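Local coordinates for protein 3-deoxy-D-manno-octulosonate 8-phosphate phosphatase KdsC (Haemophilus influenzae Rd, PDB 1J8D) that catalyses the magnesium-dependent hydrolysis of 3-deoxy-D-manno-octulosonate 8-phosphate to 3-deoxy-D-manno-octulosonate and inorganic phosphate, a step of lipopolysaccharide biosynthesis, at residues F10-V15 / F89-Q94; L42-L47 / G146-M151. All coordinates share one frame; numbering follows the deposited sequence.

Interaction 1: residues F10-V15 / F89-Q94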
loop_
_atom_site.group_PDB
_atom_site.type_symbol
_atom_site.label_atom_id
_atom_site.label_comp_id
_atom_site.label_asym_id
_atom_site.label_seq_id
_atom_site.Cartn_x
_atom_site.Cartn_y
_atom_site.Cartn_z
ATOM N N PHE A 10 3.164 -24.296 -20.166
ATOM C CA PHE A 10 3.628 -24.253 -18.788
ATOM C C PHE A 10 4.163 -22.905 -18.369
ATOM O O PHE A 10 5.062 -22.342 -19.030
ATOM C CB PHE A 10 4.732 -25.309 -18.678
ATOM C CG PHE A 10 5.250 -25.553 -17.293
ATOM C CD1 PHE A 10 4.391 -25.561 -16.182
ATOM C CD2 PHE A 10 6.614 -25.827 -17.105
ATOM C CE1 PHE A 10 4.890 -25.834 -14.906
ATOM C CE2 PHE A 10 7.129 -26.105 -15.839
ATOM C CZ PHE A 10 6.262 -26.107 -14.736
ATOM N N VAL A 11 3.646 -22.411 -17.247
ATOM C CA VAL A 11 4.088 -21.129 -16.716
ATOM C C VAL A 11 4.695 -21.254 -15.323
ATOM O O VAL A 11 4.131 -21.869 -14.414
ATOM C CB VAL A 11 2.930 -20.135 -16.687
ATOM C CG1 VAL A 11 3.392 -18.792 -16.173
ATOM C CG2 VAL A 11 2.381 -19.998 -18.098
ATOM N N ILE A 12 5.890 -20.700 -15.198
ATOM C CA ILE A 12 6.624 -20.694 -13.957
ATOM C C ILE A 12 6.745 -19.226 -13.578
ATOM O O ILE A 12 7.220 -18.403 -14.372
ATOM C CB ILE A 12 8.023 -21.244 -14.144
ATOM C CG1 ILE A 12 7.946 -22.608 -14.832
ATOM C CG2 ILE A 12 8.739 -21.265 -12.802
ATOM C CD1 ILE A 12 9.282 -23.175 -15.185
ATOM N N THR A 13 6.326 -18.895 -12.362
ATOM C CA THR A 13 6.380 -17.509 -11.906
ATOM C C THR A 13 7.205 -17.398 -10.637
ATOM O O THR A 13 7.215 -18.325 -9.839
ATOM C CB THR A 13 4.955 -16.998 -11.583
ATOM O OG1 THR A 13 5.028 -15.723 -10.929
ATOM C CG2 THR A 13 4.241 -17.985 -10.646
ATOM N N ASP A 14 7.908 -16.279 -10.475
ATOM C CA ASP A 14 8.660 -16.011 -9.242
ATOM C C ASP A 14 7.552 -15.484 -8.315
ATOM O O ASP A 14 6.412 -15.233 -8.758
ATOM C CB ASP A 14 9.739 -14.916 -9.454
ATOM C CG ASP A 14 10.607 -14.671 -8.192
ATOM O OD1 ASP A 14 11.256 -13.592 -8.087
ATOM O OD2 ASP A 14 10.643 -15.555 -7.301
ATOM N N VAL A 15 7.860 -15.286 -7.040
ATOM C CA VAL A 15 6.821 -14.825 -6.152
ATOM C C VAL A 15 7.010 -13.405 -5.675
ATOM O O VAL A 15 6.241 -12.513 -6.045
ATOM C CB VAL A 15 6.713 -15.704 -4.895
ATOM C CG1 VAL A 15 5.662 -15.128 -3.970
ATOM C CG2 VAL A 15 6.409 -17.136 -5.267
ATOM N N PHE A 89 14.528 -26.422 -15.088
ATOM C CA PHE A 89 14.533 -27.648 -15.863
ATOM C C PHE A 89 13.779 -28.775 -15.168
ATOM O O PHE A 89 12.981 -29.486 -15.795
ATOM C CB PHE A 89 15.956 -28.043 -16.162
ATOM C CG PHE A 89 16.622 -27.108 -17.094
ATOM C CD1 PHE A 89 16.007 -26.777 -18.297
ATOM C CD2 PHE A 89 17.838 -26.511 -16.766
ATOM C CE1 PHE A 89 16.585 -25.861 -19.169
ATOM C CE2 PHE A 89 18.435 -25.590 -17.631
ATOM C CZ PHE A 89 17.804 -25.266 -18.835
ATOM N N ASP A 90 14.006 -28.912 -13.866
ATOM C CA ASP A 90 13.335 -29.948 -13.109
ATOM C C ASP A 90 11.825 -29.766 -13.259
ATOM O O ASP A 90 11.122 -30.726 -13.551
ATOM C CB ASP A 90 13.719 -29.884 -11.628
ATOM C CG ASP A 90 15.206 -30.193 -11.373
ATOM O OD1 ASP A 90 15.705 -29.873 -10.270
ATOM O OD2 ASP A 90 15.870 -30.754 -12.256
ATOM N N LEU A 91 11.330 -28.539 -13.076
ATOM C CA LEU A 91 9.886 -28.287 -13.184
ATOM C C LEU A 91 9.402 -28.610 -14.584
ATOM O O LEU A 91 8.348 -29.212 -14.769
ATOM C CB LEU A 91 9.545 -26.834 -12.826
ATOM C CG LEU A 91 9.668 -26.486 -11.339
ATOM C CD1 LEU A 91 9.678 -24.985 -11.150
ATOM C CD2 LEU A 91 8.535 -27.125 -10.572
HETATM N N MSE A 92 10.173 -28.215 -15.580
HETATM C CA MSE A 92 9.768 -28.529 -16.930
HETATM C C MSE A 92 9.681 -30.041 -17.146
HETATM O O MSE A 92 8.695 -30.523 -17.719
HETATM C CB MSE A 92 10.723 -27.892 -17.918
HETATM C CG MSE A 92 10.524 -26.402 -17.997
HETATM SE SE MSE A 92 11.708 -25.735 -19.299
HETATM C CE MSE A 92 12.984 -24.777 -18.253
ATOM N N LYS A 93 10.685 -30.796 -16.685
ATOM C CA LYS A 93 10.633 -32.245 -16.858
ATOM C C LYS A 93 9.410 -32.773 -16.101
ATOM O O LYS A 93 8.671 -33.647 -16.581
ATOM C CB LYS A 93 11.929 -32.908 -16.374
ATOM C CG LYS A 93 13.151 -32.468 -17.208
ATOM C CD LYS A 93 14.482 -33.067 -16.740
ATOM C CE LYS A 93 15.636 -32.429 -17.542
ATOM N NZ LYS A 93 17.020 -32.875 -17.165
ATOM N N GLN A 94 9.161 -32.207 -14.931
ATOM C CA GLN A 94 8.011 -32.643 -14.175
ATOM C C GLN A 94 6.744 -32.319 -14.948
ATOM O O GLN A 94 5.849 -33.155 -15.056
ATOM C CB GLN A 94 8.006 -31.973 -12.806
ATOM C CG GLN A 94 9.292 -32.235 -12.043
ATOM C CD GLN A 94 9.296 -31.634 -10.671
ATOM O OE1 GLN A 94 10.251 -31.800 -9.927
ATOM N NE2 GLN A 94 8.234 -30.930 -10.322
#
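Phe10 presents its ring to the backbone turn of Leu91 and Met92. Its CE2 lies 3.5 Å from Leu91 O, approached obliquely, while Leu91 CB meets the ring at its edge, in plane, with CZ to CB at 3.9 Å. The same Phe10 CE2 also touches CG of Met92 (a selenomethionine), at 4.0 Å. Both helix side chains cross the Phe10 side chain at about a right angle. Ile12 adds a second, looser layer: its CG2 branch reaches Leu91 CD1 at 4.2 Å.

Phe10 CG is anti to the backbone N (chi1 -173°), which carries the ring forward along the strand until Ile12 CG1 sits 3.7 Å above one face, near the rim. Ile12 thereby limits the ring on that face. Further along the segment, the Thr13 hydroxyl donates to Asp14 O (OG1 to O, 2.6 Å), on a lone pair in the carbonyl plane, and so ties Thr13 to Asp14, an inferred magnesium ligand.

Strand 10-13 and the helix segment run nearly antiparallel, at 150° with axes 9.9 Å apart, as expected when a helix returns across a parallel sheet. Leu91 also touches Leu57 of strand 53-57 and Met92 touches Thr102 of strand 102-106, so helix 84-95 spans three adjacent strands. On the other face of the sheet, Val11 packs against helix 147-158.

Interaction 2: residues L42-L47 / G146-M151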
loop_
_atom_site.group_PDB
_atom_site.type_symbol
_atom_site.label_atom_id
_atom_site.label_comp_id
_atom_site.label_asym_id
_atom_site.label_seq_id
_atom_site.Cartn_x
_atom_site.Cartn_y
_atom_site.Cartn_z
ATOM N N LEU A 42 -7.201 -15.590 -10.122
ATOM C CA LEU A 42 -8.129 -15.993 -11.168
ATOM C C LEU A 42 -7.309 -16.331 -12.384
ATOM O O LEU A 42 -7.592 -17.297 -13.072
ATOM C CB LEU A 42 -9.137 -14.870 -11.473
ATOM C CG LEU A 42 -10.363 -15.260 -12.323
ATOM C CD1 LEU A 42 -11.127 -16.412 -11.673
ATOM C CD2 LEU A 42 -11.275 -14.054 -12.487
ATOM N N GLY A 43 -6.252 -15.559 -12.621
ATOM C CA GLY A 43 -5.388 -15.838 -13.743
ATOM C C GLY A 43 -4.812 -17.250 -13.700
ATOM O O GLY A 43 -4.875 -18.012 -14.668
ATOM N N ILE A 44 -4.236 -17.599 -12.561
ATOM C CA ILE A 44 -3.633 -18.891 -12.404
ATOM C C ILE A 44 -4.687 -19.972 -12.655
ATOM O O ILE A 44 -4.450 -20.903 -13.420
ATOM C CB ILE A 44 -2.989 -18.996 -11.008
ATOM C CG1 ILE A 44 -1.933 -17.905 -10.869
ATOM C CG2 ILE A 44 -2.322 -20.345 -10.833
ATOM C CD1 ILE A 44 -1.338 -17.800 -9.498
ATOM N N LYS A 45 -5.856 -19.833 -12.039
ATOM C CA LYS A 45 -6.928 -20.802 -12.245
ATOM C C LYS A 45 -7.367 -20.849 -13.721
ATOM O O LYS A 45 -7.607 -21.920 -14.270
ATOM C CB LYS A 45 -8.131 -20.463 -11.369
ATOM C CG LYS A 45 -7.830 -20.325 -9.878
ATOM C CD LYS A 45 -7.309 -21.610 -9.279
ATOM C CE LYS A 45 -8.286 -22.774 -9.441
ATOM N NZ LYS A 45 -7.893 -23.972 -8.654
HETATM N N MSE A 46 -7.460 -19.698 -14.378
HETATM C CA MSE A 46 -7.863 -19.709 -15.779
HETATM C C MSE A 46 -6.853 -20.421 -16.670
HETATM O O MSE A 46 -7.232 -21.118 -17.619
HETATM C CB MSE A 46 -8.099 -18.285 -16.275
HETATM C CG MSE A 46 -9.244 -17.645 -15.569
HETATM SE SE MSE A 46 -9.381 -15.818 -15.968
HETATM C CE MSE A 46 -7.628 -15.276 -15.618
ATOM N N LEU A 47 -5.572 -20.253 -16.347
ATOM C CA LEU A 47 -4.471 -20.873 -17.077
ATOM C C LEU A 47 -4.542 -22.399 -16.921
ATOM O O LEU A 47 -4.511 -23.160 -17.891
ATOM C CB LEU A 47 -3.170 -20.348 -16.484
ATOM C CG LEU A 47 -2.061 -19.774 -17.371
ATOM C CD1 LEU A 47 -2.604 -19.130 -18.637
ATOM C CD2 LEU A 47 -1.263 -18.806 -16.532
ATOM N N GLY A 146 -1.181 -7.472 -10.456
ATOM C CA GLY A 146 -1.842 -8.250 -11.487
ATOM C C GLY A 146 -1.015 -8.478 -12.722
ATOM O O GLY A 146 -1.542 -8.725 -13.801
ATOM N N ALA A 147 0.295 -8.381 -12.586
ATOM C CA ALA A 147 1.182 -8.589 -13.710
ATOM C C ALA A 147 0.998 -10.006 -14.236
ATOM O O ALA A 147 1.059 -10.249 -15.432
ATOM C CB ALA A 147 2.640 -8.387 -13.273
ATOM N N PHE A 148 0.753 -10.939 -13.333
ATOM C CA PHE A 148 0.616 -12.304 -13.747
ATOM C C PHE A 148 -0.649 -12.476 -14.569
ATOM O O PHE A 148 -0.673 -13.241 -15.531
ATOM C CB PHE A 148 0.610 -13.219 -12.530
ATOM C CG PHE A 148 0.467 -14.671 -12.869
ATOM C CD1 PHE A 148 1.582 -15.493 -12.930
ATOM C CD2 PHE A 148 -0.789 -15.199 -13.193
ATOM C CE1 PHE A 148 1.463 -16.815 -13.311
ATOM C CE2 PHE A 148 -0.931 -16.521 -13.582
ATOM C CZ PHE A 148 0.201 -17.339 -13.643
ATOM N N ARG A 149 -1.702 -11.766 -14.174
ATOM C CA ARG A 149 -2.973 -11.816 -14.878
ATOM C C ARG A 149 -2.788 -11.217 -16.265
ATOM O O ARG A 149 -3.337 -11.729 -17.250
ATOM C CB ARG A 149 -4.040 -11.044 -14.106
ATOM C CG ARG A 149 -5.406 -11.003 -14.782
ATOM C CD ARG A 149 -5.869 -12.374 -15.209
ATOM N NE ARG A 149 -7.273 -12.381 -15.581
ATOM C CZ ARG A 149 -8.294 -12.250 -14.734
ATOM N NH1 ARG A 149 -8.086 -12.092 -13.427
ATOM N NH2 ARG A 149 -9.539 -12.298 -15.194
ATOM N N GLU A 150 -2.010 -10.132 -16.337
ATOM C CA GLU A 150 -1.740 -9.484 -17.604
ATOM C C GLU A 150 -1.155 -10.570 -18.518
ATOM O O GLU A 150 -1.667 -10.819 -19.617
ATOM C CB GLU A 150 -0.749 -8.344 -17.409
ATOM C CG GLU A 150 -0.296 -7.737 -18.702
ATOM C CD GLU A 150 0.675 -6.617 -18.504
ATOM O OE1 GLU A 150 1.335 -6.233 -19.487
ATOM O OE2 GLU A 150 0.785 -6.117 -17.377
HETATM N N MSE A 151 -0.114 -11.252 -18.034
HETATM C CA MSE A 151 0.495 -12.344 -18.799
HETATM C C MSE A 151 -0.455 -13.516 -19.150
HETATM O O MSE A 151 -0.482 -13.973 -20.300
HETATM C CB MSE A 151 1.712 -12.892 -18.051
HETATM C CG MSE A 151 2.432 -14.025 -18.784
HETATM SE SE MSE A 151 3.470 -15.110 -17.581
HETATM C CE MSE A 151 2.016 -15.744 -16.477
#
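Apolar packing centres on Phe148, whose ring is wedged against helix 38-49. Ile44 CG1 packs tightly, 3.2 Å from Phe148 CE2, and its CD1 lies over one face; Met151 CE of the ring's own helix covers the opposite face. Leu47 and Phe148 reach toward each other from opposite directions, with Leu47 CD2 3.6 Å from Phe148 CZ and oblique to the ring. With chi1 at 180° the Phe148 ring extends away from its own backbone N, out between the two helices.

Backbone closeness is greatest at Gly43, whose CA is 4.8 Å from Arg149 CA. Having no side chain, it lets Arg149 CD rest 3.8 Å from Gly43 CA, while Gly43 C meets the Phe148 ring at its edge. The segment axes are 8.8 Å apart at 29°, a shallow, nearly parallel pairing.

The charged group is Arg149, bent at chi2 (50°) so that its guanidinium passes beside Leu42, with Leu42 CB 3.6 Å from NH1. Met46 SE lies 3.6 Å from Arg149 NH2; the placement of its methyl is doubtful. Arg149 finds its polar partners beyond the two segments: salt bridges to Asp153 and to Asp108 of the second subunit, and a hydrogen bond to Arg39 O.

Phe148 and Leu47 both rest on Val11 and Val54, of strands 10-13 and 53-57. Two neighbouring, nearly parallel helices covering one face of a parallel sheet are characteristic of the Rossmann-like alpha/beta core of HAD phosphatases.

From the N terminus the segments come in the order 10-15, 42-47, 89-94, 146-151, so the two contacts cross. Interaction 1 closes a loop of 73 residues between strand 10-13 and helix 84-95; interaction 2 starts within that loop and ends beyond it, spanning 98 residues from helix 38-49 to helix 147-158. They lie on opposite faces of the parallel sheet, with centres 16 Å apart, and meet through strand 10-13: Val11 CG1 is 3.4 Å from Met151 CE, and Thr13 CB is 3.9 Å from Phe148 CE1. The first strand is therefore sandwiched, joining the early and late helices to one sheet whose adjoining turn holds Asp14.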